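Local coordinates for BamaA.19900.a (Balamuthia mandrillaris, PDB 6VZZ), which binds glucose and, as a glucokinase of the actin-like ATPase clan, probably catalyses its ATP-dependent phosphorylation to glucose 6-phosphate, at residues A[150-155]-A[212-217]; A[169-174]-A[356-361]; A[235-240]-A[316-321]; A[247-250]-A[254-257]; A[271-276]-A[305-310]. All blocks are in the same frame, centred on the assembly; numbering follows the deposited sequence.

Interaction 1. Residues A[150-155]-A[212-217]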
# COMPACT_ATOMS: atom_id res chain seq x y z
N THR A 150 -1.64 -11.43 -12.85
CA THR A 150 -2.47 -12.30 -12.02
C THR A 150 -3.82 -11.66 -11.75
O THR A 150 -4.87 -12.31 -11.88
CB THR A 150 -1.76 -12.61 -10.70
OG1 THR A 150 -0.50 -13.24 -10.95
CG2 THR A 150 -2.62 -13.50 -9.83
N CYS A 151 -3.82 -10.38 -11.39
CA CYS A 151 -5.08 -9.71 -11.08
C CYS A 151 -6.01 -9.70 -12.29
O CYS A 151 -7.22 -9.96 -12.14
CB CYS A 151 -4.80 -8.30 -10.57
SG CYS A 151 -3.91 -8.34 -9.00
N TYR A 152 -5.49 -9.40 -13.48
CA TYR A 152 -6.36 -9.43 -14.66
C TYR A 152 -6.91 -10.83 -14.89
O TYR A 152 -8.08 -10.99 -15.26
CB TYR A 152 -5.62 -8.93 -15.89
CG TYR A 152 -5.41 -7.44 -15.90
CD1 TYR A 152 -6.50 -6.57 -16.04
CD2 TYR A 152 -4.15 -6.89 -15.77
CE1 TYR A 152 -6.32 -5.20 -16.05
CE2 TYR A 152 -3.96 -5.52 -15.76
CZ TYR A 152 -5.04 -4.68 -15.91
OH TYR A 152 -4.86 -3.32 -15.91
N GLY A 153 -6.10 -11.85 -14.64
CA GLY A 153 -6.60 -13.21 -14.71
C GLY A 153 -7.70 -13.46 -13.70
O GLY A 153 -8.74 -14.04 -14.03
N VAL A 154 -7.48 -13.04 -12.45
CA VAL A 154 -8.49 -13.21 -11.41
C VAL A 154 -9.76 -12.46 -11.78
O VAL A 154 -10.86 -13.02 -11.74
CB VAL A 154 -7.95 -12.73 -10.05
CG1 VAL A 154 -9.08 -12.69 -9.03
CG2 VAL A 154 -6.83 -13.62 -9.57
N SER A 155 -9.61 -11.19 -12.17
CA SER A 155 -10.78 -10.38 -12.52
C SER A 155 -11.53 -11.00 -13.69
O SER A 155 -12.77 -11.03 -13.69
CB SER A 155 -10.34 -8.96 -12.86
OG SER A 155 -11.44 -8.18 -13.32
N PHE A 212 -12.97 -3.95 -12.06
CA PHE A 212 -11.83 -3.96 -11.16
C PHE A 212 -10.65 -3.24 -11.80
O PHE A 212 -10.29 -3.54 -12.95
CB PHE A 212 -11.41 -5.39 -10.80
CG PHE A 212 -12.09 -5.92 -9.58
CD1 PHE A 212 -12.08 -5.20 -8.40
CD2 PHE A 212 -12.75 -7.14 -9.61
CE1 PHE A 212 -12.72 -5.69 -7.27
CE2 PHE A 212 -13.39 -7.64 -8.49
CZ PHE A 212 -13.38 -6.91 -7.32
N GLN A 213 -10.05 -2.31 -11.08
CA GLN A 213 -8.79 -1.72 -11.48
C GLN A 213 -7.65 -2.47 -10.80
O GLN A 213 -7.77 -2.90 -9.65
CB GLN A 213 -8.74 -0.23 -11.15
CG GLN A 213 -9.70 0.62 -11.99
CD GLN A 213 -9.59 2.10 -11.67
OE1 GLN A 213 -10.17 2.59 -10.70
NE2 GLN A 213 -8.84 2.83 -12.49
N VAL A 214 -6.56 -2.66 -11.52
CA VAL A 214 -5.39 -3.36 -11.01
C VAL A 214 -4.34 -2.32 -10.63
O VAL A 214 -4.04 -1.41 -11.42
CB VAL A 214 -4.83 -4.34 -12.05
CG1 VAL A 214 -3.62 -5.09 -11.50
CG2 VAL A 214 -5.90 -5.32 -12.49
N MET A 215 -3.79 -2.46 -9.43
CA MET A 215 -2.64 -1.65 -9.05
C MET A 215 -1.44 -2.54 -8.83
O MET A 215 -1.45 -3.37 -7.91
CB MET A 215 -2.93 -0.83 -7.81
CG MET A 215 -1.83 0.19 -7.58
SD MET A 215 -1.97 1.10 -6.05
CE MET A 215 -0.45 2.08 -6.17
N PRO A 216 -0.37 -2.40 -9.63
CA PRO A 216 0.84 -3.19 -9.37
C PRO A 216 1.60 -2.63 -8.19
O PRO A 216 1.54 -1.43 -7.90
CB PRO A 216 1.63 -3.05 -10.68
CG PRO A 216 1.16 -1.78 -11.28
CD PRO A 216 -0.27 -1.59 -10.84
N MET A 217 2.31 -3.51 -7.49
CA MET A 217 2.97 -3.14 -6.26
C MET A 217 4.30 -3.88 -6.12
O MET A 217 4.55 -4.88 -6.79
CB MET A 217 2.07 -3.41 -5.05
CG MET A 217 0.80 -2.59 -4.99
SD MET A 217 -0.23 -3.01 -3.57
CE MET A 217 -1.45 -1.70 -3.66
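Val214 sends its two methyl groups to two neighbours on the helix, CG2 to Tyr152 and CG1 to Cys151. CG2 sits squarely above the middle of the Tyr152 ring, 3.6 Å from the ring centroid and 12° off the ring normal, which makes a well-formed CH-pi contact. The phenol lies across the valine like a lid, so the beta-branched side chain packs under the ring while its second methyl meets a different residue. That methyl, CG1, stands 3.5 Å from Cys151 CB; with CG1 anti to the backbone N (chi1 -179°), the two branches are spread between the partners. A cysteine is small enough to let the strand come close: the CA atoms of Cys151 and Val214 are 6.4 Å apart. Here helix 146-159 packs on strand 213-216, an outermost strand of the six-stranded mixed sheet in the larger half of this actin-like ATPase fold, and Cys151 also rests on Ala198 and Leu200 of the adjoining strand. Further along, Ser155 points its OG at the edge of the Phe212 ring, near its plane, with Phe212 CB 3.8 Å away. Gln213, whose CB points away from the helix, hydrogen-bonds Gln213 of the second subunit.

Interaction 2. Residues A[169-174]-A[356-361]; sequences PLWGPA and EFFDHP
Trp171 reaches out from an edge strand of the six-stranded mixed sheet to meet Phe357 and Phe358 at the end of helix 350-357, and the three rings form an aromatic cluster. The backbones stay well apart, with 11.7 Å between the CA atoms of Trp171 and Phe357, so large side chains are needed to span the gap. Trp171 does this with CG placed between its backbone N and carbonyl carbon (chi1 71°), which swings the indole off the strand toward the helix end. A classic beta bulge, in which Leu170 and Trp171 both face Leu371 on the neighbouring strand, sets the backbone from which it departs.

Phe357 meets it obliquely and offers one face to the indole's six-membered ring. The two planes are inclined at 51°. Phe358, the first residue to leave helical backbone angles, brings its ring to the five-membered part of the indole, with 5.9 Å between centroids. These successive residues thus direct both rings to one tryptophan; Phe357 CD2 also lies over the centre of the Phe358 ring. Arg354, one turn earlier on the helix, adds a cation-pi contact to Trp171. Flat, apolar groups suit this largely buried join, where no hydrogen bond passes between the two segments. The nearest approach is made by Trp171 CZ2, which stands 3.8 Å from Phe357 CD2.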
# COMPACT_ATOMS: atom_id res chain seq x y z
N PRO A 169 -11.97 -20.99 -0.14
CA PRO A 169 -11.84 -20.18 1.07
C PRO A 169 -11.08 -20.94 2.15
O PRO A 169 -11.28 -22.14 2.35
CB PRO A 169 -13.29 -19.92 1.50
CG PRO A 169 -14.14 -20.39 0.36
CD PRO A 169 -13.36 -21.41 -0.38
N LEU A 170 -10.20 -20.23 2.84
CA LEU A 170 -9.57 -20.75 4.04
C LEU A 170 -10.20 -20.19 5.31
O LEU A 170 -10.25 -20.90 6.32
CB LEU A 170 -8.07 -20.46 4.04
CG LEU A 170 -7.20 -21.21 3.03
CD1 LEU A 170 -5.73 -20.91 3.27
CD2 LEU A 170 -7.45 -22.70 3.07
N TRP A 171 -10.68 -18.95 5.28
CA TRP A 171 -11.42 -18.38 6.40
C TRP A 171 -12.07 -17.07 5.97
O TRP A 171 -11.80 -16.55 4.89
CB TRP A 171 -10.52 -18.20 7.63
CG TRP A 171 -9.48 -17.12 7.58
CD1 TRP A 171 -9.68 -15.78 7.40
CD2 TRP A 171 -8.06 -17.28 7.79
NE1 TRP A 171 -8.49 -15.10 7.45
CE2 TRP A 171 -7.48 -16.00 7.70
CE3 TRP A 171 -7.24 -18.38 8.03
CZ2 TRP A 171 -6.11 -15.79 7.85
CZ3 TRP A 171 -5.87 -18.17 8.17
CH2 TRP A 171 -5.32 -16.89 8.08
N GLY A 172 -12.96 -16.57 6.82
CA GLY A 172 -13.64 -15.32 6.57
C GLY A 172 -15.15 -15.48 6.50
O GLY A 172 -15.68 -16.59 6.47
N PRO A 173 -15.86 -14.35 6.46
CA PRO A 173 -17.33 -14.40 6.50
C PRO A 173 -17.97 -14.95 5.24
O PRO A 173 -19.18 -15.23 5.25
CB PRO A 173 -17.73 -12.93 6.69
CG PRO A 173 -16.47 -12.20 6.98
CD PRO A 173 -15.37 -12.97 6.35
N ALA A 174 -17.22 -15.12 4.16
CA ALA A 174 -17.74 -15.63 2.91
C ALA A 174 -17.25 -17.05 2.64
O ALA A 174 -17.31 -17.51 1.49
CB ALA A 174 -17.33 -14.71 1.76
N GLU A 356 -0.46 -15.64 14.01
CA GLU A 356 0.36 -14.58 13.44
C GLU A 356 -0.49 -13.51 12.76
O GLU A 356 -0.24 -12.31 12.96
CB GLU A 356 1.35 -15.18 12.44
CG GLU A 356 2.07 -14.15 11.58
CD GLU A 356 2.84 -13.13 12.41
OE1 GLU A 356 2.86 -11.95 12.02
OE2 GLU A 356 3.40 -13.50 13.46
N PHE A 357 -1.50 -13.92 11.99
CA PHE A 357 -2.24 -12.96 11.17
C PHE A 357 -3.06 -12.00 12.03
O PHE A 357 -3.18 -10.82 11.70
CB PHE A 357 -3.13 -13.69 10.18
CG PHE A 357 -3.93 -12.77 9.29
CD1 PHE A 357 -3.34 -12.16 8.20
CD2 PHE A 357 -5.26 -12.50 9.56
CE1 PHE A 357 -4.06 -11.30 7.39
CE2 PHE A 357 -5.99 -11.65 8.76
CZ PHE A 357 -5.39 -11.04 7.67
N PHE A 358 -3.63 -12.47 13.13
CA PHE A 358 -4.40 -11.60 14.02
C PHE A 358 -3.56 -11.01 15.15
O PHE A 358 -4.13 -10.44 16.09
CB PHE A 358 -5.60 -12.36 14.59
CG PHE A 358 -6.54 -12.85 13.53
CD1 PHE A 358 -7.38 -11.95 12.88
CD2 PHE A 358 -6.55 -14.18 13.15
CE1 PHE A 358 -8.23 -12.38 11.89
CE2 PHE A 358 -7.41 -14.62 12.15
CZ PHE A 358 -8.25 -13.72 11.51
N ASP A 359 -2.23 -11.11 15.09
CA ASP A 359 -1.34 -10.54 16.10
C ASP A 359 -1.11 -9.06 15.76
O ASP A 359 -0.12 -8.67 15.13
CB ASP A 359 -0.04 -11.34 16.14
CG ASP A 359 0.98 -10.80 17.14
OD1 ASP A 359 0.83 -9.68 17.66
OD2 ASP A 359 1.97 -11.52 17.41
N HIS A 360 -2.05 -8.22 16.20
CA HIS A 360 -2.00 -6.80 15.88
C HIS A 360 -2.89 -6.04 16.86
O HIS A 360 -3.93 -6.57 17.27
CB HIS A 360 -2.45 -6.52 14.44
CG HIS A 360 -1.96 -5.22 13.89
ND1 HIS A 360 -2.58 -4.02 14.16
CD2 HIS A 360 -0.89 -4.93 13.11
CE1 HIS A 360 -1.91 -3.04 13.57
NE2 HIS A 360 -0.89 -3.57 12.92
N PRO A 361 -2.51 -4.82 17.25
CA PRO A 361 -3.41 -4.02 18.11
C PRO A 361 -4.77 -3.78 17.48
O PRO A 361 -5.78 -3.69 18.19
CB PRO A 361 -2.65 -2.71 18.31
CG PRO A 361 -1.23 -3.00 17.95
CD PRO A 361 -1.22 -4.16 16.99

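Interaction 3. Residues A[235-240]-A[316-321]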
# COMPACT_ATOMS: atom_id res chain seq x y z
N ALA A 235 13.09 -13.85 20.71
CA ALA A 235 14.53 -14.06 20.71
C ALA A 235 15.00 -14.79 19.46
O ALA A 235 16.03 -14.43 18.88
CB ALA A 235 14.94 -14.83 21.96
N GLU A 236 14.25 -15.81 19.03
CA GLU A 236 14.70 -16.61 17.90
C GLU A 236 14.46 -15.89 16.57
O GLU A 236 15.26 -16.06 15.64
CB GLU A 236 14.02 -17.99 17.89
CG GLU A 236 12.57 -18.01 17.42
CD GLU A 236 12.11 -19.40 16.97
OE1 GLU A 236 12.83 -20.40 17.22
OE2 GLU A 236 11.01 -19.48 16.35
N GLU A 237 13.40 -15.08 16.47
CA GLU A 237 13.21 -14.29 15.26
C GLU A 237 14.32 -13.28 15.10
O GLU A 237 14.80 -13.04 13.99
CB GLU A 237 11.85 -13.58 15.29
CG GLU A 237 10.68 -14.44 14.90
CD GLU A 237 9.45 -13.62 14.58
OE1 GLU A 237 8.34 -14.19 14.53
OE2 GLU A 237 9.60 -12.39 14.38
N THR A 238 14.75 -12.67 16.20
CA THR A 238 15.87 -11.74 16.15
C THR A 238 17.13 -12.41 15.63
O THR A 238 17.87 -11.83 14.83
CB THR A 238 16.11 -11.13 17.54
OG1 THR A 238 14.89 -10.53 18.00
CG2 THR A 238 17.20 -10.08 17.48
N ARG A 239 17.39 -13.65 16.06
CA ARG A 239 18.55 -14.37 15.54
C ARG A 239 18.41 -14.65 14.05
O ARG A 239 19.36 -14.47 13.29
CB ARG A 239 18.77 -15.67 16.32
CG ARG A 239 19.14 -15.47 17.80
CD ARG A 239 19.79 -16.72 18.41
NE ARG A 239 18.96 -17.92 18.24
CZ ARG A 239 17.97 -18.28 19.06
NH1 ARG A 239 17.66 -17.53 20.12
NH2 ARG A 239 17.28 -19.38 18.82
N LEU A 240 17.21 -15.06 13.62
CA LEU A 240 17.00 -15.36 12.20
C LEU A 240 17.17 -14.11 11.34
O LEU A 240 17.81 -14.16 10.29
CB LEU A 240 15.61 -15.97 11.99
CG LEU A 240 15.10 -15.99 10.55
CD1 LEU A 240 15.97 -16.88 9.66
CD2 LEU A 240 13.66 -16.44 10.51
N LEU A 316 4.97 -14.55 5.64
CA LEU A 316 3.93 -14.27 4.66
C LEU A 316 2.67 -13.75 5.34
O LEU A 316 2.06 -12.78 4.88
CB LEU A 316 3.62 -15.52 3.83
CG LEU A 316 2.40 -15.36 2.92
CD1 LEU A 316 2.70 -14.40 1.78
CD2 LEU A 316 1.94 -16.69 2.38
N MET A 317 2.28 -14.37 6.46
CA MET A 317 1.11 -13.87 7.18
C MET A 317 1.35 -12.48 7.77
O MET A 317 0.40 -11.70 7.90
CB MET A 317 0.73 -14.85 8.29
CG MET A 317 0.16 -16.17 7.81
SD MET A 317 -1.41 -15.99 6.93
CE MET A 317 -0.93 -16.42 5.26
N ARG A 318 2.60 -12.14 8.12
CA ARG A 318 2.84 -10.84 8.74
C ARG A 318 2.73 -9.71 7.72
O ARG A 318 2.16 -8.65 8.02
CB ARG A 318 4.20 -10.80 9.42
CG ARG A 318 4.45 -9.50 10.15
CD ARG A 318 5.60 -9.66 11.14
NE ARG A 318 5.47 -10.91 11.87
CZ ARG A 318 6.45 -11.48 12.58
NH1 ARG A 318 6.23 -12.63 13.18
NH2 ARG A 318 7.64 -10.90 12.66
N ILE A 319 3.28 -9.89 6.51
CA ILE A 319 3.15 -8.84 5.51
C ILE A 319 1.70 -8.75 5.05
O ILE A 319 1.17 -7.66 4.80
CB ILE A 319 4.13 -9.08 4.34
CG1 ILE A 319 4.03 -7.98 3.27
CG2 ILE A 319 3.88 -10.41 3.67
CD1 ILE A 319 4.14 -6.57 3.81
N ALA A 320 1.01 -9.89 4.95
CA ALA A 320 -0.39 -9.86 4.55
C ALA A 320 -1.24 -9.15 5.59
O ALA A 320 -2.13 -8.36 5.23
CB ALA A 320 -0.90 -11.28 4.29
N LYS A 321 -0.99 -9.41 6.87
CA LYS A 321 -1.70 -8.72 7.95
C LYS A 321 -1.58 -7.21 7.81
O LYS A 321 -2.58 -6.49 7.77
CB LYS A 321 -1.17 -9.18 9.30
CG LYS A 321 -1.61 -8.35 10.48
CD LYS A 321 -0.52 -8.22 11.52
CE LYS A 321 0.31 -9.49 11.60
NZ LYS A 321 1.28 -9.49 12.75
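Glu237 and Arg318 reach toward each other from opposite directions and meet in a two-pronged salt bridge. Arg318 presents its guanidinium end-on: NH1 lies 3.0 Å from Glu237 OE1, and NH2 lies 3.0 Å from Glu237 OE2. Both bonds are close to straight, with N-H...O angles of 169° and 171°. OE1 receives its bond through the syn lone pair, whereas OE2 is met on the syn side but 23° out of the carboxylate plane. The carboxylate and guanidinium planes are nevertheless nearly coplanar, so the paired bonds resist rotation of either group.

Long side chains are required, because the nearest CA atoms, those of Glu237 and Arg318, are 12.7 Å apart. Glu237 runs out extended beyond CG, while Arg318 starts with CG anti to its backbone N and bends at chi3 to bring its terminal nitrogens to the carboxylate.

Around this pair, further partners hold the same groups. Arg318 NE forms a salt bridge with Glu356 OE1, and NH2 bonds Ser225 O, so the guanidinium is held along more than one edge; Lys314 NZ makes a second salt bridge to Glu237 OE1. Phe315 adds a cation-pi contact, and Val227 touches both side chains. Two carboxylates beside a buried arginine would probably favour its charged form, and the basic neighbours should likewise favour ionised glutamate. The result is a buried ionic network bridging helices 234-249 and 303-327, with helix 350-357 brought in through Glu356, in the helical part of this glucokinase's actin-like ATPase fold.

Interaction 4. Residues A[247-250]-A[254-257]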
# COMPACT_ATOMS: atom_id res chain seq x y z
N LYS A 247 24.09 -12.49 6.06
CA LYS A 247 24.52 -13.18 4.85
C LYS A 247 24.20 -12.37 3.59
O LYS A 247 24.96 -12.43 2.62
CB LYS A 247 23.88 -14.56 4.78
N LEU A 248 23.12 -11.59 3.59
CA LEU A 248 22.73 -10.84 2.40
C LEU A 248 23.28 -9.41 2.37
O LEU A 248 23.61 -8.90 1.30
CB LEU A 248 21.21 -10.78 2.28
CG LEU A 248 20.46 -12.10 2.11
CD1 LEU A 248 18.97 -11.85 1.96
CD2 LEU A 248 21.01 -12.91 0.93
N TYR A 249 23.39 -8.76 3.54
CA TYR A 249 23.66 -7.33 3.61
C TYR A 249 24.78 -6.98 4.57
O TYR A 249 25.05 -5.79 4.77
CB TYR A 249 22.38 -6.57 4.02
CG TYR A 249 21.17 -6.92 3.19
CD1 TYR A 249 21.14 -6.67 1.81
CD2 TYR A 249 20.05 -7.52 3.76
CE1 TYR A 249 20.05 -6.99 1.04
CE2 TYR A 249 18.94 -7.84 2.99
CZ TYR A 249 18.96 -7.57 1.62
OH TYR A 249 17.89 -7.89 0.83
N ASN A 250 25.44 -7.98 5.17
CA ASN A 250 26.51 -7.74 6.13
C ASN A 250 25.99 -6.94 7.32
O ASN A 250 26.68 -6.08 7.87
CB ASN A 250 27.70 -7.05 5.47
CG ASN A 250 29.02 -7.54 5.98
OD1 ASN A 250 29.77 -6.80 6.61
ND2 ASN A 250 29.32 -8.81 5.72
N ALA A 254 17.98 -3.87 7.33
CA ALA A 254 16.92 -4.79 7.72
C ALA A 254 16.42 -5.54 6.50
O ALA A 254 16.23 -4.95 5.43
CB ALA A 254 15.77 -4.02 8.37
N ILE A 255 16.20 -6.85 6.65
CA ILE A 255 15.91 -7.67 5.47
C ILE A 255 14.51 -7.36 4.93
O ILE A 255 13.64 -6.82 5.62
CB ILE A 255 16.06 -9.17 5.79
CG1 ILE A 255 14.90 -9.69 6.63
CG2 ILE A 255 17.36 -9.42 6.53
CD1 ILE A 255 14.96 -11.21 6.82
N GLU A 256 14.32 -7.68 3.65
CA GLU A 256 13.02 -7.56 3.01
C GLU A 256 12.21 -8.81 3.29
O GLU A 256 12.76 -9.88 3.56
CB GLU A 256 13.16 -7.40 1.49
CG GLU A 256 14.22 -6.43 1.03
CD GLU A 256 14.30 -6.34 -0.49
OE1 GLU A 256 13.82 -7.28 -1.17
OE2 GLU A 256 14.84 -5.34 -1.00
N TYR A 257 10.88 -8.66 3.23
CA TYR A 257 10.02 -9.83 3.40
C TYR A 257 10.39 -10.92 2.40
O TYR A 257 10.38 -12.11 2.75
CB TYR A 257 8.55 -9.44 3.25
CG TYR A 257 7.91 -8.92 4.53
CD1 TYR A 257 7.56 -9.79 5.55
CD2 TYR A 257 7.66 -7.56 4.70
CE1 TYR A 257 6.98 -9.32 6.72
CE2 TYR A 257 7.09 -7.09 5.86
CZ TYR A 257 6.75 -7.97 6.87
OH TYR A 257 6.17 -7.50 8.04
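Asn250, with a positive phi of 60°, is the first residue to leave helical backbone angles after helix 234-249, and the chain returns as the irregular segment 254-257 with Ile255 CA 8.0 Å from Tyr249 CA. This is a helix end folded against the loop that follows it, within the glucokinase domain and near its sugar pocket. Tyr249 carries the contact. Its CG lies anti to the carbonyl carbon (chi1 -51°), and the ring reaches over to the loop, where CE2 touches Ile255 CA at 3.9 Å.

Tyr249 and Ile255 cross at about a right angle, and it is the isoleucine's CG2 branch that turns to the ring, 4.2 Å from Tyr249 CE2. Ile255 also packs on Leu241, Ile244 and Ser245 of the same helix, so a branched side chain can serve two surfaces at once. Leu248 CB lies over the centre of one face of the Tyr249 ring.

A tyrosine suits this place because its hydrophobic ring packs while its hydroxyl finds a polar partner: OH hydrogen-bonds Asp259 OD2, which also accepts the backbone N of Glu256. The aspartate thereby ties the ring and the loop together. Glu256 in turn directs its carboxylate to His221, a residue of the glucose pocket, through OE1 to ND1, and forms a salt bridge through OE2 with Lys362 of the second subunit. Asn250 belongs to a calcium site together with Glu246. Between the segments, Glu256 meets the tyrosine through its aliphatic part, with Glu256 CG 4.0 Å from Tyr249 OH.

Interaction 5. Residues A[271-276]-A[305-310]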
# COMPACT_ATOMS: atom_id res chain seq x y z
N LYS A 271 18.74 -23.25 6.27
CA LYS A 271 20.15 -23.35 6.67
C LYS A 271 20.37 -22.75 8.05
O LYS A 271 21.24 -23.22 8.79
CB LYS A 271 21.06 -22.68 5.63
N TRP A 272 19.59 -21.74 8.42
CA TRP A 272 19.68 -21.18 9.77
C TRP A 272 19.19 -22.17 10.82
O TRP A 272 19.84 -22.37 11.85
CB TRP A 272 18.89 -19.87 9.85
CG TRP A 272 18.65 -19.42 11.25
CD1 TRP A 272 19.52 -18.76 12.06
CD2 TRP A 272 17.44 -19.58 12.01
NE1 TRP A 272 18.94 -18.50 13.28
CE2 TRP A 272 17.66 -19.00 13.27
CE3 TRP A 272 16.20 -20.17 11.74
CZ2 TRP A 272 16.69 -18.99 14.27
CZ3 TRP A 272 15.24 -20.16 12.73
CH2 TRP A 272 15.48 -19.57 13.98
N VAL A 273 18.03 -22.79 10.57
CA VAL A 273 17.53 -23.83 11.46
C VAL A 273 18.59 -24.91 11.67
O VAL A 273 18.83 -25.37 12.79
CB VAL A 273 16.22 -24.43 10.91
CG1 VAL A 273 15.88 -25.73 11.63
CG2 VAL A 273 15.09 -23.43 11.05
N LEU A 274 19.27 -25.30 10.59
CA LEU A 274 20.28 -26.35 10.69
C LEU A 274 21.53 -25.87 11.44
O LEU A 274 22.16 -26.66 12.15
CB LEU A 274 20.65 -26.86 9.30
CG LEU A 274 19.51 -27.51 8.51
CD1 LEU A 274 19.99 -28.03 7.17
CD2 LEU A 274 18.84 -28.62 9.30
N ASP A 275 21.90 -24.60 11.30
CA ASP A 275 23.09 -24.10 11.99
C ASP A 275 22.87 -24.05 13.49
O ASP A 275 23.78 -24.38 14.27
CB ASP A 275 23.48 -22.72 11.47
CG ASP A 275 24.13 -22.77 10.10
OD1 ASP A 275 24.23 -23.87 9.53
OD2 ASP A 275 24.54 -21.70 9.60
N GLU A 276 21.68 -23.62 13.92
CA GLU A 276 21.40 -23.54 15.35
C GLU A 276 21.30 -24.92 15.99
O GLU A 276 21.44 -25.03 17.21
CB GLU A 276 20.12 -22.74 15.56
CG GLU A 276 20.22 -21.32 15.04
CD GLU A 276 19.59 -20.31 15.97
OE1 GLU A 276 18.69 -20.70 16.75
OE2 GLU A 276 20.00 -19.12 15.93
N ALA A 305 12.69 -29.00 8.49
CA ALA A 305 11.94 -28.48 7.36
C ALA A 305 10.67 -27.80 7.83
O ALA A 305 10.32 -26.71 7.36
CB ALA A 305 11.62 -29.60 6.37
N HIS A 306 9.98 -28.42 8.78
CA HIS A 306 8.77 -27.83 9.35
C HIS A 306 9.07 -26.47 9.97
O HIS A 306 8.37 -25.49 9.71
CB HIS A 306 8.18 -28.79 10.37
CG HIS A 306 6.93 -28.28 11.02
ND1 HIS A 306 6.96 -27.50 12.16
CD2 HIS A 306 5.63 -28.44 10.70
CE1 HIS A 306 5.72 -27.20 12.51
NE2 HIS A 306 4.89 -27.76 11.64
N LYS A 307 10.12 -26.40 10.80
CA LYS A 307 10.44 -25.16 11.50
C LYS A 307 10.70 -24.03 10.51
O LYS A 307 10.18 -22.91 10.67
CB LYS A 307 11.65 -25.38 12.41
CG LYS A 307 12.00 -24.20 13.32
CD LYS A 307 10.83 -23.83 14.23
CE LYS A 307 11.18 -22.67 15.17
NZ LYS A 307 10.01 -22.22 15.98
N ALA A 308 11.47 -24.30 9.45
CA ALA A 308 11.75 -23.28 8.45
C ALA A 308 10.49 -22.88 7.70
O ALA A 308 10.21 -21.69 7.49
CB ALA A 308 12.83 -23.78 7.49
N MET A 309 9.71 -23.87 7.27
CA MET A 309 8.47 -23.58 6.55
C MET A 309 7.50 -22.79 7.42
O MET A 309 6.82 -21.88 6.94
CB MET A 309 7.84 -24.89 6.08
CG MET A 309 6.79 -24.75 5.02
SD MET A 309 7.52 -24.36 3.42
CE MET A 309 6.06 -24.22 2.41
N MET A 310 7.43 -23.14 8.71
CA MET A 310 6.64 -22.37 9.67
C MET A 310 7.01 -20.89 9.63
O MET A 310 6.14 -20.02 9.53
CB MET A 310 6.85 -22.94 11.07
CG MET A 310 5.80 -22.56 12.08
SD MET A 310 4.17 -23.11 11.55
CE MET A 310 3.46 -21.54 11.05
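Between segments 271-276 and 305-310, the close contact is made by Val273 CG2, meeting Lys307 CG at 3.9 Å and Ala308 CB at 4.2 Å. The same methyl also comes within 4.1 Å of Ala308 N, so it rests against the backbone as well. Alanine suits this spot: with only a methyl to accommodate, the CA atoms of Val273 and Ala308 can approach to 6.5 Å. The beta-branched valine, for its part, supplies a compact apolar surface without a long chain to fold away.

Toward the outer side the contact loosens. Lys307 lends only CB and CG to the valine. Its chain then bends at chi2 (58°) and carries the ammonium off to a salt bridge with Glu236. Glu276, more exposed, receives a weak hydrogen bond from Trp272 NE1 and a salt bridge from Arg239, both at OE2, while its CG lies over one face of the Trp272 indole.

On the buried side, Ala308 also touches Leu266 and Thr269, a turn or more earlier on helix 263-276. That helix crosses the first part of helix 303-327; helix 234-249 is joined to both by the salt bridges, and helix 289-295 is reached through Ala305 and Met309.

In the fold
Along the chain, interaction 1 closes before interactions 3, 4 and 5 open, while interaction 2 crosses it and encloses those three. Interactions 1 and 2 reach the same six-stranded sheet, 22 Å apart between centres, through its two outermost strands, 213-216 and 167-171. Interactions 3 and 5 share helix 303-327 and have centres 13 Å apart, and interaction 4 lies 13 Å from interaction 3, with which it shares helix 234-249. Salt bridges join interaction 3 to both interaction 2 and interaction 5. The helical region is thereby linked continuously back to the sheet, and interactions 1, 2 and 4, and interaction 3 through Thr238, also touch the second subunit of the assembly.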